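Local coordinates for vacuolar protein sorting-associated protein IST1 (Saccharomyces cerevisiae, PDB 3GGY) that regulates the recruitment of the ATPase VPS4 to the ESCRT-III complex in a late step of cargo sorting into multivesicular bodies, at residues K11-L16 with L79-V84; V86-S91 with A133-V138; S111-I116 with N142-D147. One frame throughout, in Å; residues are numbered along the deposited sequence.

Contact 1: residues K11-L16 with L79-V84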
ATOM      1  N   LYS A  11      19.438   8.707 -11.605  1.00 30.28           N
ATOM      2  CA  LYS A  11      18.317   9.364 -10.950  1.00 29.65           C
ATOM      3  C   LYS A  11      17.278   8.331 -10.524  1.00 29.46           C
ATOM      4  O   LYS A  11      16.661   8.464  -9.468  1.00 28.71           O
ATOM      5  CB  LYS A  11      17.672  10.392 -11.883  1.00 31.12           C
ATOM      6  CG  LYS A  11      18.597  11.528 -12.289  1.00 34.23           C
ATOM      7  CD  LYS A  11      17.823  12.690 -12.905  1.00 37.29           C
ATOM      8  CE  LYS A  11      17.035  12.255 -14.128  1.00 39.02           C
ATOM      9  NZ  LYS A  11      17.920  11.721 -15.200  1.00 42.38           N
ATOM     10  N   LEU A  12      17.093   7.301 -11.346  1.00 27.65           N
ATOM     11  CA  LEU A  12      16.125   6.250 -11.038  1.00 26.50           C
ATOM     12  C   LEU A  12      16.600   5.430  -9.842  1.00 26.87           C
ATOM     13  O   LEU A  12      15.819   5.121  -8.938  1.00 24.87           O
ATOM     14  CB  LEU A  12      15.920   5.334 -12.252  1.00 25.39           C
ATOM     15  CG  LEU A  12      14.949   4.157 -12.083  1.00 25.28           C
ATOM     16  CD1 LEU A  12      13.562   4.670 -11.720  1.00 22.43           C
ATOM     17  CD2 LEU A  12      14.897   3.350 -13.372  1.00 27.35           C
ATOM     18  N   LYS A  13      17.884   5.087  -9.833  1.00 24.87           N
ATOM     19  CA  LYS A  13      18.443   4.309  -8.738  1.00 25.64           C
ATOM     20  C   LYS A  13      18.267   5.067  -7.431  1.00 23.71           C
ATOM     21  O   LYS A  13      17.828   4.500  -6.431  1.00 23.12           O
ATOM     22  CB  LYS A  13      19.930   4.033  -8.976  1.00 27.03           C
ATOM     23  CG  LYS A  13      20.577   3.191  -7.884  1.00 30.62           C
ATOM     24  CD  LYS A  13      22.037   2.877  -8.198  1.00 33.00           C
ATOM     25  CE  LYS A  13      22.892   4.138  -8.217  1.00 36.42           C
ATOM     26  NZ  LYS A  13      24.325   3.842  -8.511  1.00 38.16           N
ATOM     27  N   THR A  14      18.609   6.353  -7.451  1.00 24.12           N
ATOM     28  CA  THR A  14      18.488   7.208  -6.276  1.00 25.25           C
ATOM     29  C   THR A  14      17.042   7.243  -5.796  1.00 24.72           C
ATOM     30  O   THR A  14      16.765   7.154  -4.599  1.00 23.43           O
ATOM     31  CB  THR A  14      18.916   8.657  -6.587  1.00 27.84           C
ATOM     32  OG1 THR A  14      20.283   8.675  -7.010  1.00 30.88           O
ATOM     33  CG2 THR A  14      18.763   9.537  -5.356  1.00 28.95           C
ATOM     34  N   CYS A  15      16.125   7.384  -6.746  1.00 22.27           N
ATOM     35  CA  CYS A  15      14.703   7.442  -6.440  1.00 20.41           C
ATOM     36  C   CYS A  15      14.201   6.152  -5.801  1.00 18.04           C
ATOM     37  O   CYS A  15      13.560   6.178  -4.751  1.00 16.43           O
ATOM     38  CB  CYS A  15      13.908   7.727  -7.717  1.00 21.55           C
ATOM     39  SG  CYS A  15      12.114   7.780  -7.472  1.00 22.64           S
ATOM     40  N   LEU A  16      14.498   5.024  -6.435  1.00 17.40           N
ATOM     41  CA  LEU A  16      14.061   3.731  -5.927  1.00 17.67           C
ATOM     42  C   LEU A  16      14.624   3.445  -4.537  1.00 18.03           C
ATOM     43  O   LEU A  16      13.921   2.924  -3.676  1.00 16.56           O
ATOM     44  CB  LEU A  16      14.460   2.620  -6.898  1.00 17.84           C
ATOM     45  CG  LEU A  16      13.678   2.594  -8.217  1.00 16.65           C
ATOM     46  CD1 LEU A  16      14.309   1.607  -9.181  1.00 17.02           C
ATOM     47  CD2 LEU A  16      12.228   2.209  -7.943  1.00 18.90           C
ATOM     48  N   LEU A  79      12.343  -4.898  -6.765  1.00 19.80           N
ATOM     49  CA  LEU A  79      12.391  -5.588  -8.050  1.00 18.92           C
ATOM     50  C   LEU A  79      12.976  -4.663  -9.110  1.00 20.43           C
ATOM     51  O   LEU A  79      13.925  -5.023  -9.814  1.00 20.79           O
ATOM     52  CB  LEU A  79      10.984  -6.034  -8.458  1.00 19.40           C
ATOM     53  CG  LEU A  79      10.819  -6.745  -9.806  1.00 19.24           C
ATOM     54  CD1 LEU A  79       9.492  -7.477  -9.825  1.00 20.97           C
ATOM     55  CD2 LEU A  79      10.898  -5.748 -10.952  1.00 21.44           C
ATOM     56  N   LEU A  80      12.409  -3.464  -9.220  1.00 18.77           N
ATOM     57  CA  LEU A  80      12.874  -2.483 -10.190  1.00 19.47           C
ATOM     58  C   LEU A  80      14.318  -2.067  -9.925  1.00 20.17           C
ATOM     59  O   LEU A  80      15.079  -1.813 -10.859  1.00 19.69           O
ATOM     60  CB  LEU A  80      11.977  -1.244 -10.157  1.00 19.60           C
ATOM     61  CG  LEU A  80      10.532  -1.454 -10.607  1.00 19.57           C
ATOM     62  CD1 LEU A  80       9.752  -0.151 -10.455  1.00 18.21           C
ATOM     63  CD2 LEU A  80      10.517  -1.920 -12.057  1.00 19.48           C
ATOM     64  N   LEU A  81      14.689  -1.991  -8.652  1.00 19.37           N
ATOM     65  CA  LEU A  81      16.042  -1.588  -8.290  1.00 20.62           C
ATOM     66  C   LEU A  81      17.070  -2.575  -8.817  1.00 22.29           C
ATOM     67  O   LEU A  81      18.145  -2.180  -9.273  1.00 23.05           O
ATOM     68  CB  LEU A  81      16.182  -1.480  -6.771  1.00 21.18           C
ATOM     69  CG  LEU A  81      17.572  -1.059  -6.274  1.00 22.07           C
ATOM     70  CD1 LEU A  81      17.928   0.308  -6.846  1.00 21.87           C
ATOM     71  CD2 LEU A  81      17.586  -1.020  -4.750  1.00 21.50           C
ATOM     72  N   ALA A  82      16.735  -3.858  -8.757  1.00 23.57           N
ATOM     73  CA  ALA A  82      17.636  -4.906  -9.222  1.00 27.58           C
ATOM     74  C   ALA A  82      17.702  -5.007 -10.743  1.00 29.16           C
ATOM     75  O   ALA A  82      18.638  -5.594 -11.291  1.00 29.96           O
ATOM     76  CB  ALA A  82      17.217  -6.245  -8.633  1.00 27.10           C
ATOM     77  N   ARG A  83      16.716  -4.429 -11.423  1.00 29.07           N
ATOM     78  CA  ARG A  83      16.658  -4.472 -12.882  1.00 30.73           C
ATOM     79  C   ARG A  83      16.772  -3.084 -13.510  1.00 30.68           C
ATOM     80  O   ARG A  83      16.352  -2.876 -14.650  1.00 30.00           O
ATOM     81  CB  ARG A  83      15.345  -5.125 -13.327  1.00 32.66           C
ATOM     82  CG  ARG A  83      15.080  -6.493 -12.707  1.00 35.70           C
ATOM     83  CD  ARG A  83      13.723  -7.040 -13.127  1.00 40.01           C
ATOM     84  NE  ARG A  83      13.422  -8.342 -12.530  1.00 42.72           N
ATOM     85  CZ  ARG A  83      13.902  -9.505 -12.964  1.00 43.87           C
ATOM     86  NH1 ARG A  83      14.716  -9.550 -14.012  1.00 43.46           N
ATOM     87  NH2 ARG A  83      13.561 -10.632 -12.351  1.00 46.12           N
ATOM     88  N   VAL A  84      17.351  -2.141 -12.772  1.00 29.51           N
ATOM     89  CA  VAL A  84      17.497  -0.770 -13.250  1.00 32.59           C
ATOM     90  C   VAL A  84      18.164  -0.630 -14.618  1.00 33.46           C
ATOM     91  O   VAL A  84      17.724   0.166 -15.447  1.00 33.13           O
ATOM     92  CB  VAL A  84      18.275   0.091 -12.232  1.00 32.61           C
ATOM     93  CG1 VAL A  84      18.480   1.496 -12.776  1.00 34.93           C
ATOM     94  CG2 VAL A  84      17.516   0.150 -10.928  1.00 31.99           C
TER
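Leu16 packs on the last turn of helix 50-82, using its CD1 methyl on main-chain atoms as well as on side chains. CD1 lies 3.7 Å from Leu80 C and the same distance from Leu81 N, close against the peptide link between these two residues. With chi1 at -71°, CG stands beside the backbone N of Leu16 and anti to its carbonyl carbon, and the branch beyond it runs at about a right angle to the Leu80 side chain, where CD1 comes 3.8 Å from Leu80 CB. Val84, which begins helix 84-87, offers one branch to Leu16 and the other to Leu12: CG2 is 3.9 Å from Leu16 CD1 and CG1 4.1 Å from Leu12 CD2. The Leu12 and Val84 side chains run antiparallel past one another. On the exposed flank, Leu81 CD1 touches Lys13 CG, 4.1 Å away, and the rest of that lysine turns off from the contact. No hydrogen bond crosses. The contact thus closes the open end of the ESCRT-III-like hairpin of helices 8-46 and 50-82, with helix 125-135 beside Leu16, helix 105-115 beside Leu80 and helix 84-87 beside Leu12 and Leu80.

Contact 2: residues V86-S91 with A133-V138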
ATOM      1  N   VAL A  86      18.099  -2.615 -17.091  1.00 36.20           N
ATOM      2  CA  VAL A  86      17.221  -3.073 -18.163  1.00 35.34           C
ATOM      3  C   VAL A  86      16.171  -2.011 -18.497  1.00 34.70           C
ATOM      4  O   VAL A  86      15.834  -1.798 -19.661  1.00 32.88           O
ATOM      5  CB  VAL A  86      16.498  -4.375 -17.774  1.00 36.66           C
ATOM      6  CG1 VAL A  86      15.736  -4.918 -18.965  1.00 37.26           C
ATOM      7  CG2 VAL A  86      17.504  -5.401 -17.274  1.00 37.47           C
ATOM      8  N   ILE A  87      15.661  -1.347 -17.465  1.00 33.75           N
ATOM      9  CA  ILE A  87      14.656  -0.306 -17.642  1.00 32.75           C
ATOM     10  C   ILE A  87      15.224   0.820 -18.494  1.00 32.64           C
ATOM     11  O   ILE A  87      14.495   1.527 -19.194  1.00 31.64           O
ATOM     12  CB  ILE A  87      14.216   0.272 -16.279  1.00 32.07           C
ATOM     13  CG1 ILE A  87      13.597  -0.839 -15.431  1.00 32.37           C
ATOM     14  CG2 ILE A  87      13.237   1.419 -16.486  1.00 32.35           C
ATOM     15  CD1 ILE A  87      13.284  -0.428 -14.016  1.00 31.81           C
ATOM     16  N   ASN A  88      16.540   0.974 -18.434  1.00 32.49           N
ATOM     17  CA  ASN A  88      17.211   2.016 -19.193  1.00 32.68           C
ATOM     18  C   ASN A  88      17.035   1.812 -20.695  1.00 31.72           C
ATOM     19  O   ASN A  88      17.164   2.754 -21.472  1.00 32.39           O
ATOM     20  CB  ASN A  88      18.698   2.040 -18.838  1.00 33.24           C
ATOM     21  CG  ASN A  88      19.444   3.146 -19.545  1.00 34.89           C
ATOM     22  OD1 ASN A  88      19.070   4.318 -19.457  1.00 34.18           O
ATOM     23  ND2 ASN A  88      20.510   2.785 -20.248  1.00 36.37           N
ATOM     24  N   ASP A  89      16.727   0.583 -21.098  1.00 32.00           N
ATOM     25  CA  ASP A  89      16.540   0.271 -22.513  1.00 32.38           C
ATOM     26  C   ASP A  89      15.071   0.247 -22.931  1.00 32.36           C
ATOM     27  O   ASP A  89      14.729  -0.319 -23.971  1.00 33.38           O
ATOM     28  CB  ASP A  89      17.181  -1.079 -22.848  1.00 33.97           C
ATOM     29  CG  ASP A  89      18.671  -1.101 -22.571  1.00 34.49           C
ATOM     30  OD1 ASP A  89      19.361  -0.130 -22.948  1.00 34.76           O
ATOM     31  OD2 ASP A  89      19.154  -2.092 -21.986  1.00 35.74           O
ATOM     32  N   ILE A  90      14.208   0.858 -22.125  1.00 30.20           N
ATOM     33  CA  ILE A  90      12.779   0.904 -22.428  1.00 28.03           C
ATOM     34  C   ILE A  90      12.382   2.323 -22.822  1.00 28.48           C
ATOM     35  O   ILE A  90      12.520   3.256 -22.029  1.00 28.05           O
ATOM     36  CB  ILE A  90      11.937   0.466 -21.212  1.00 27.64           C
ATOM     37  CG1 ILE A  90      12.400  -0.910 -20.729  1.00 25.45           C
ATOM     38  CG2 ILE A  90      10.465   0.400 -21.596  1.00 25.49           C
ATOM     39  CD1 ILE A  90      11.740  -1.363 -19.443  1.00 28.41           C
ATOM     40  N   SER A  91      11.890   2.483 -24.047  1.00 26.44           N
ATOM     41  CA  SER A  91      11.494   3.799 -24.535  1.00 26.35           C
ATOM     42  C   SER A  91      10.027   3.874 -24.950  1.00 24.31           C
ATOM     43  O   SER A  91       9.498   4.963 -25.178  1.00 24.05           O
ATOM     44  CB  SER A  91      12.382   4.206 -25.715  1.00 29.54           C
ATOM     45  OG  SER A  91      12.301   3.255 -26.766  1.00 31.96           O
ATOM     46  N   ALA A 133       7.449   9.231 -17.340  1.00 13.67           N
ATOM     47  CA  ALA A 133       6.755  10.061 -18.318  1.00 15.08           C
ATOM     48  C   ALA A 133       7.793  10.533 -19.335  1.00 15.54           C
ATOM     49  O   ALA A 133       7.489  10.724 -20.510  1.00 16.95           O
ATOM     50  CB  ALA A 133       6.104  11.258 -17.634  1.00 15.54           C
ATOM     51  N   TRP A 134       9.025  10.718 -18.872  1.00 17.25           N
ATOM     52  CA  TRP A 134      10.110  11.151 -19.745  1.00 18.57           C
ATOM     53  C   TRP A 134      10.697   9.973 -20.523  1.00 18.15           C
ATOM     54  O   TRP A 134      10.925  10.063 -21.734  1.00 17.64           O
ATOM     55  CB  TRP A 134      11.228  11.801 -18.923  1.00 21.25           C
ATOM     56  CG  TRP A 134      12.421  12.157 -19.754  1.00 26.13           C
ATOM     57  CD1 TRP A 134      12.574  13.268 -20.538  1.00 27.07           C
ATOM     58  CD2 TRP A 134      13.594  11.362 -19.951  1.00 28.82           C
ATOM     59  NE1 TRP A 134      13.769  13.209 -21.214  1.00 30.39           N
ATOM     60  CE2 TRP A 134      14.418  12.048 -20.872  1.00 29.34           C
ATOM     61  CE3 TRP A 134      14.032  10.132 -19.441  1.00 28.13           C
ATOM     62  CZ2 TRP A 134      15.654  11.547 -21.297  1.00 30.30           C
ATOM     63  CZ3 TRP A 134      15.263   9.631 -19.862  1.00 30.04           C
ATOM     64  CH2 TRP A 134      16.058  10.340 -20.781  1.00 30.94           C
ATOM     65  N   LYS A 135      10.941   8.874 -19.816  1.00 17.69           N
ATOM     66  CA  LYS A 135      11.530   7.673 -20.401  1.00 17.11           C
ATOM     67  C   LYS A 135      10.646   7.033 -21.464  1.00 19.47           C
ATOM     68  O   LYS A 135      11.116   6.678 -22.545  1.00 19.83           O
ATOM     69  CB  LYS A 135      11.830   6.654 -19.299  1.00 19.24           C
ATOM     70  CG  LYS A 135      12.642   5.462 -19.759  1.00 20.56           C
ATOM     71  CD  LYS A 135      14.015   5.903 -20.236  1.00 24.54           C
ATOM     72  CE  LYS A 135      14.841   4.722 -20.718  1.00 27.39           C
ATOM     73  NZ  LYS A 135      16.189   5.150 -21.180  1.00 33.06           N
ATOM     74  N   ILE A 136       9.366   6.871 -21.147  1.00 17.39           N
ATOM     75  CA  ILE A 136       8.421   6.297 -22.095  1.00 17.09           C
ATOM     76  C   ILE A 136       7.630   7.482 -22.654  1.00 17.56           C
ATOM     77  O   ILE A 136       8.066   8.109 -23.618  1.00 18.07           O
ATOM     78  CB  ILE A 136       7.505   5.263 -21.404  1.00 16.69           C
ATOM     79  CG1 ILE A 136       8.369   4.142 -20.809  1.00 18.61           C
ATOM     80  CG2 ILE A 136       6.524   4.666 -22.411  1.00 16.32           C
ATOM     81  CD1 ILE A 136       7.578   3.017 -20.165  1.00 20.04           C
ATOM     82  N   ASN A 137       6.489   7.807 -22.057  1.00 16.01           N
ATOM     83  CA  ASN A 137       5.714   8.957 -22.515  1.00 14.86           C
ATOM     84  C   ASN A 137       4.573   9.296 -21.563  1.00 15.28           C
ATOM     85  O   ASN A 137       4.249   8.521 -20.659  1.00 14.17           O
ATOM     86  CB  ASN A 137       5.179   8.723 -23.930  1.00 18.00           C
ATOM     87  CG  ASN A 137       4.397   7.441 -24.046  1.00 19.78           C
ATOM     88  OD1 ASN A 137       3.343   7.293 -23.434  1.00 19.63           O
ATOM     89  ND2 ASN A 137       4.913   6.499 -24.826  1.00 23.27           N
ATOM     90  N   VAL A 138       3.977  10.467 -21.755  1.00 15.51           N
ATOM     91  CA  VAL A 138       2.887  10.907 -20.893  1.00 16.36           C
ATOM     92  C   VAL A 138       1.666  10.005 -21.031  1.00 15.12           C
ATOM     93  O   VAL A 138       0.935   9.787 -20.058  1.00 13.87           O
ATOM     94  CB  VAL A 138       2.480  12.365 -21.205  1.00 17.67           C
ATOM     95  CG1 VAL A 138       1.244  12.736 -20.416  1.00 20.55           C
ATOM     96  CG2 VAL A 138       3.625  13.313 -20.855  1.00 19.15           C
TER
HETATM   97  O   HOH W   1      18.340   6.679 -20.798  1.00 45.14           O
HETATM   98  O   HOH W   2       7.267   6.192 -26.183  1.00 34.73           O
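Lys135, in the last turn of helix 125-135, reaches across to the type I beta turn Ile87-Ile90 and bonds to Asn88 inside it. Its chain is bent at chi2 (63°) and extended beyond, and NZ ends 2.6 Å from Asn88 O, at 127° to the C=O bond and 34° out of the carbonyl plane. A second bond from NZ, to Asn88 OD1, is long and weak, but a water accepts from NZ and donates to OD1. An alanine in place of Lys135 would probably leave the Asn88 carbonyl without its ammonium partner and open a gap beside the turn. On the way, the lysine methylenes cover Ile90 O, a buried carbonyl with no hydrogen-bond partner in the model; CE comes within 3.0 Å of it. Next, Ile136, the first residue to leave helical geometry, runs alongside Ile90, pointing the same way, and meets its CG2 through CD1. The backbones are close too: Ser91 CA faces Lys135 O, and Ile136 CA faces Ser91 O, each at 3.5 Å as a C-H...O contact. Asn137 follows at the N-cap of helix 138-147, its OD1 capping Phe140 N. Its ND2 donates to a second water at 2.7 Å, which donates to Ser91 O.

Contact 3: residues S111-I116 with N142-D147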
ATOM      1  N   SER A 111       2.181  -0.303 -10.866  1.00  9.66           N
ATOM      2  CA  SER A 111       1.628  -0.288  -9.519  1.00  8.17           C
ATOM      3  C   SER A 111       2.146   0.880  -8.688  1.00  8.34           C
ATOM      4  O   SER A 111       1.393   1.496  -7.934  1.00  7.83           O
ATOM      5  CB  SER A 111       1.929  -1.611  -8.805  1.00  8.71           C
ATOM      6  OG  SER A 111       1.265  -2.692  -9.454  1.00  9.84           O
ATOM      7  N   LEU A 112       3.430   1.185  -8.821  1.00  7.08           N
ATOM      8  CA  LEU A 112       4.021   2.281  -8.060  1.00  8.30           C
ATOM      9  C   LEU A 112       3.473   3.631  -8.501  1.00  7.21           C
ATOM     10  O   LEU A 112       3.219   4.507  -7.677  1.00  8.01           O
ATOM     11  CB  LEU A 112       5.540   2.239  -8.202  1.00  9.46           C
ATOM     12  CG  LEU A 112       6.151   1.072  -7.422  1.00  9.34           C
ATOM     13  CD1 LEU A 112       7.599   0.860  -7.851  1.00 10.19           C
ATOM     14  CD2 LEU A 112       6.068   1.356  -5.927  1.00 10.45           C
ATOM     15  N   ILE A 113       3.272   3.796  -9.802  1.00  8.33           N
ATOM     16  CA  ILE A 113       2.731   5.050 -10.308  1.00  8.49           C
ATOM     17  C   ILE A 113       1.272   5.200  -9.873  1.00  8.27           C
ATOM     18  O   ILE A 113       0.844   6.281  -9.459  1.00  8.05           O
ATOM     19  CB  ILE A 113       2.851   5.103 -11.845  1.00  8.69           C
ATOM     20  CG1 ILE A 113       4.329   5.253 -12.216  1.00 10.11           C
ATOM     21  CG2 ILE A 113       2.029   6.259 -12.411  1.00  9.73           C
ATOM     22  CD1 ILE A 113       4.615   5.150 -13.708  1.00 10.80           C
ATOM     23  N   TYR A 114       0.513   4.111  -9.955  1.00  7.05           N
ATOM     24  CA  TYR A 114      -0.884   4.126  -9.547  1.00  6.22           C
ATOM     25  C   TYR A 114      -1.017   4.453  -8.066  1.00  8.47           C
ATOM     26  O   TYR A 114      -1.973   5.110  -7.646  1.00  8.15           O
ATOM     27  CB  TYR A 114      -1.531   2.759  -9.807  1.00  8.90           C
ATOM     28  CG  TYR A 114      -2.999   2.734  -9.463  1.00  6.59           C
ATOM     29  CD1 TYR A 114      -3.941   3.279 -10.330  1.00  8.96           C
ATOM     30  CD2 TYR A 114      -3.443   2.234  -8.240  1.00  7.42           C
ATOM     31  CE1 TYR A 114      -5.290   3.334  -9.989  1.00  8.71           C
ATOM     32  CE2 TYR A 114      -4.792   2.284  -7.892  1.00  9.14           C
ATOM     33  CZ  TYR A 114      -5.708   2.837  -8.771  1.00 10.54           C
ATOM     34  OH  TYR A 114      -7.040   2.897  -8.434  1.00 11.85           O
ATOM     35  N   ALA A 115      -0.045   4.001  -7.283  1.00  7.69           N
ATOM     36  CA  ALA A 115      -0.064   4.200  -5.836  1.00  8.52           C
ATOM     37  C   ALA A 115       0.204   5.614  -5.340  1.00  9.00           C
ATOM     38  O   ALA A 115      -0.142   5.934  -4.203  1.00  8.76           O
ATOM     39  CB  ALA A 115       0.920   3.242  -5.180  1.00  8.61           C
ATOM     40  N   ILE A 116       0.815   6.454  -6.173  1.00  8.77           N
ATOM     41  CA  ILE A 116       1.147   7.824  -5.770  1.00  9.17           C
ATOM     42  C   ILE A 116       0.008   8.546  -5.057  1.00  9.00           C
ATOM     43  O   ILE A 116       0.177   9.096  -3.966  1.00 10.09           O
ATOM     44  CB  ILE A 116       1.581   8.668  -6.991  1.00 11.54           C
ATOM     45  CG1 ILE A 116       2.891   8.116  -7.552  1.00 10.91           C
ATOM     46  CG2 ILE A 116       1.733  10.145  -6.594  1.00 12.74           C
ATOM     47  CD1 ILE A 116       3.225   8.621  -8.954  1.00 13.16           C
ATOM     48  N   ASN A 142      -0.585   8.444 -17.939  1.00 10.67           N
ATOM     49  CA  ASN A 142      -1.998   8.787 -17.829  1.00 12.28           C
ATOM     50  C   ASN A 142      -2.861   7.532 -17.918  1.00 11.68           C
ATOM     51  O   ASN A 142      -3.915   7.442 -17.279  1.00 12.27           O
ATOM     52  CB  ASN A 142      -2.405   9.780 -18.922  1.00 14.23           C
ATOM     53  CG  ASN A 142      -1.803  11.155 -18.709  1.00 16.19           C
ATOM     54  OD1 ASN A 142      -1.448  11.518 -17.591  1.00 18.80           O
ATOM     55  ND2 ASN A 142      -1.702  11.933 -19.781  1.00 18.64           N
ATOM     56  N   GLY A 143      -2.410   6.562 -18.707  1.00  9.54           N
ATOM     57  CA  GLY A 143      -3.156   5.322 -18.837  1.00  9.81           C
ATOM     58  C   GLY A 143      -3.218   4.617 -17.495  1.00  9.00           C
ATOM     59  O   GLY A 143      -4.233   4.021 -17.133  1.00 10.04           O
ATOM     60  N   VAL A 144      -2.124   4.697 -16.747  1.00  7.65           N
ATOM     61  CA  VAL A 144      -2.054   4.069 -15.433  1.00  6.55           C
ATOM     62  C   VAL A 144      -2.936   4.783 -14.410  1.00  8.45           C
ATOM     63  O   VAL A 144      -3.750   4.163 -13.730  1.00  8.47           O
ATOM     64  CB  VAL A 144      -0.607   4.071 -14.893  1.00  6.17           C
ATOM     65  CG1 VAL A 144      -0.598   3.604 -13.443  1.00  5.96           C
ATOM     66  CG2 VAL A 144       0.267   3.163 -15.747  1.00  7.78           C
ATOM     67  N   ILE A 145      -2.786   6.097 -14.314  1.00  9.37           N
ATOM     68  CA  ILE A 145      -3.544   6.858 -13.335  1.00  9.54           C
ATOM     69  C   ILE A 145      -5.037   6.998 -13.642  1.00 11.12           C
ATOM     70  O   ILE A 145      -5.881   6.718 -12.790  1.00 11.87           O
ATOM     71  CB  ILE A 145      -2.910   8.249 -13.157  1.00 10.40           C
ATOM     72  CG1 ILE A 145      -1.459   8.080 -12.695  1.00 11.06           C
ATOM     73  CG2 ILE A 145      -3.692   9.061 -12.133  1.00 11.77           C
ATOM     74  CD1 ILE A 145      -0.631   9.364 -12.720  1.00 15.63           C
ATOM     75  N   ALA A 146      -5.360   7.411 -14.859  1.00 12.10           N
ATOM     76  CA  ALA A 146      -6.752   7.606 -15.235  1.00 13.78           C
ATOM     77  C   ALA A 146      -7.512   6.315 -15.472  1.00 14.99           C
ATOM     78  O   ALA A 146      -8.666   6.185 -15.054  1.00 16.03           O
ATOM     79  CB  ALA A 146      -6.829   8.471 -16.480  1.00 14.58           C
ATOM     80  N   ASP A 147      -6.864   5.354 -16.123  1.00 13.90           N
ATOM     81  CA  ASP A 147      -7.531   4.104 -16.465  1.00 14.27           C
ATOM     82  C   ASP A 147      -6.985   2.821 -15.841  1.00 13.77           C
ATOM     83  O   ASP A 147      -7.427   1.735 -16.212  1.00 14.75           O
ATOM     84  CB  ASP A 147      -7.538   3.934 -17.986  1.00 15.26           C
ATOM     85  CG  ASP A 147      -7.949   5.201 -18.718  1.00 18.97           C
ATOM     86  OD1 ASP A 147      -8.898   5.875 -18.269  1.00 21.73           O
ATOM     87  OD2 ASP A 147      -7.326   5.511 -19.756  1.00 22.98           O
TER
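Two helices of the ESCRT-III-like N-terminal domain, 105-115 and 138-147, cross here through Ile113 and Tyr114 on one side and Val144 and Ile145 on the other. The axes of the short helical pieces pass 8.7 Å apart with a crossing angle of -51°. Val144 carries much of the load. Its CG1 is anti to the backbone N (chi1 171°) and lodges against the neighbouring residues Ile113 and Tyr114: it lies 3.7 Å from Tyr114 N, 3.8 Å from Tyr114 CB and 3.9 Å from Ile113 CG2. The Ile113 and Val144 side chains meet at about a right angle. That same CG2 of Ile113 also takes the branch of Ile145, touching CG1 at 3.9 Å and the terminal CD1 slightly farther off. One methyl of Ile113 therefore bridges two successive residues of the facing helix.

Tyr114 makes the other kind of contact. Its CG is anti to the backbone N, and the ring carried on it presents an edge to the Val144 carbonyl: O lies near the ring plane, 3.5 Å from CD1. The ring continues toward other parts of the fold, meeting Phe118 with the planes at about 30° and touching Val151 as well as Ile155 and Cys159 of helix 153-159. Behind this layer Leu112 turns to helix 50-82, and at the outer side Ile145 touches Lys129 of helix 125-135.

No hydrogen bond joins the two segments, so they are held by apolar packing of Val144, Ile113 and Ile145 together with the Tyr114 ring edge. The polar element, an aromatic C-H edge set against a carbonyl oxygen, is likely to be weakly attractive, since the ring hydrogens carry a slight positive charge; it complements the apolar packing of Val144 rather than replacing it.

Contact 1 is the most buried; contacts 2 and 3 are both partly buried, contact 3 nearest the centre of the chain and contact 2 farthest out. Chemistry follows place: contacts 1 and 3 have no hydrogen bonds across them and rest on aliphatic branches, with a tyrosine edge added in contact 3, whereas contact 2, between chain turns at helix ends, relies on a lysine, backbone carbonyls and waters. No two contacts join the same pair of helices, yet side chains tie contact 1 to both others. Ile87 at contact 2 packs on Leu12 and Leu80, and Leu80 CD1 meets Leu112 CD1 of contact 3 at 3.5 Å. Helix 125-135 lies in sequence between the two helices of contact 3.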